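Local coordinates for recombination protein recR (Deinococcus radiodurans, PDB 1VDD), which binds DNA and acts in homologous recombinational DNA repair, probably together with RecF and RecO, and has a ring-shaped architecture, at the interface of chains A and B. Coordinates in Å, arbitrary orientation; residue numbers count along the deposited sequence, not the author numbering. Chains: chain A/B, Recombination protein recR.

The interface of chains A and B. Residues chain A 42, 46; chain B 9, 13, 16.
A:Arg42 and B:Glu13 form a salt bridge between two helices of different subunits. From CB outward, the arginine sends CG anti to the backbone N (chi1 -159°), and the chain runs extended to CD, with CG packing 4.0 Å from the carboxylate carbon CD of B:Glu13. CD of the arginine lies 3.6 Å from OE2 of the glutamate. A bend at chi3 then brings NE over the carboxylate, where it donates a hydrogen bond of 2.8 Å to OE2 of B:Glu13. That N-H comes down from above the carboxylate plane in a moderately bent bond (144° at H), with OE2 somewhat out of the guanidinium plane. The two planes stand 89° apart, and the groups do not lie flat and side by side. Farther out, NH2 is 3.7 Å from OE1 of B:Glu13, while NH1 of B:Arg16 lies in plane at the guanidinium edge, 3.5 Å from NH2 of A:Arg42. With A:Arg42 bonded to it and B:Arg16 close by, the carboxylate is likely to be stabilised as an anion. Cut back to alanine, A:Arg42 would probably leave the B:Glu13 carboxylate without its mate across the interface and freer to turn. One turn along, the methyl CB of A:Ala46 packs 3.9 Å from OG of B:Ser9. The patch joins helix 37-53 of chain A to helix 5-16 of chain B, within the helix-hairpin-helix region; two-fold symmetry repeats it, and it is likely to contribute to holding the subunits together in the ring.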
loop_
_atom_site.group_PDB
_atom_site.type_symbol
_atom_site.label_atom_id
_atom_site.label_comp_id
_atom_site.label_asym_id
_atom_site.label_seq_id
_atom_site.Cartn_x
_atom_site.Cartn_y
_atom_site.Cartn_z
ATOM N N ARG A 42 0.569 12.349 -32.253
ATOM C CA ARG A 42 -0.833 12.175 -31.899
ATOM C C ARG A 42 -1.111 12.506 -30.437
ATOM O O ARG A 42 -2.214 12.961 -30.107
ATOM C CB ARG A 42 -1.332 10.765 -32.252
ATOM C CG ARG A 42 -2.866 10.695 -32.395
ATOM C CD ARG A 42 -3.355 9.391 -33.024
ATOM N NE ARG A 42 -2.772 8.232 -32.360
ATOM C CZ ARG A 42 -1.585 7.719 -32.668
ATOM N NH1 ARG A 42 -0.866 8.260 -33.646
ATOM N NH2 ARG A 42 -1.101 6.693 -31.976
ATOM N N ALA A 46 -3.441 15.620 -29.664
ATOM C CA ALA A 46 -4.586 15.332 -28.792
ATOM C C ALA A 46 -4.625 16.334 -27.654
ATOM O O ALA A 46 -5.675 16.845 -27.314
ATOM C CB ALA A 46 -4.489 13.922 -28.243
ATOM N N SER B 9 -10.167 11.478 -27.492
ATOM C CA SER B 9 -8.881 11.246 -28.153
ATOM C C SER B 9 -7.720 11.480 -27.196
ATOM O O SER B 9 -6.745 10.721 -27.182
ATOM C CB SER B 9 -8.738 12.165 -29.372
ATOM O OG SER B 9 -7.453 12.046 -29.962
ATOM N N GLU B 13 -5.075 8.618 -25.988
ATOM C CA GLU B 13 -3.637 8.739 -26.082
ATOM C C GLU B 13 -2.898 8.700 -24.756
ATOM O O GLU B 13 -1.694 8.441 -24.719
ATOM C CB GLU B 13 -3.287 9.998 -26.868
ATOM C CG GLU B 13 -3.616 9.899 -28.372
ATOM C CD GLU B 13 -3.143 8.589 -29.009
ATOM O OE1 GLU B 13 -1.995 8.167 -28.748
ATOM O OE2 GLU B 13 -3.916 7.981 -29.778
ATOM N N ARG B 16 -2.674 4.880 -23.198
ATOM C CA ARG B 16 -1.520 4.161 -23.700
ATOM C C ARG B 16 -0.371 4.202 -22.710
ATOM O O ARG B 16 -0.022 3.176 -22.132
ATOM C CB ARG B 16 -1.116 4.746 -25.059
ATOM C CG ARG B 16 -2.264 4.690 -26.079
ATOM C CD ARG B 16 -1.773 4.901 -27.492
ATOM N NE ARG B 16 -0.463 4.285 -27.655
ATOM C CZ ARG B 16 0.022 3.847 -28.812
ATOM N NH1 ARG B 16 -0.704 3.953 -29.917
ATOM N NH2 ARG B 16 1.241 3.317 -28.860
#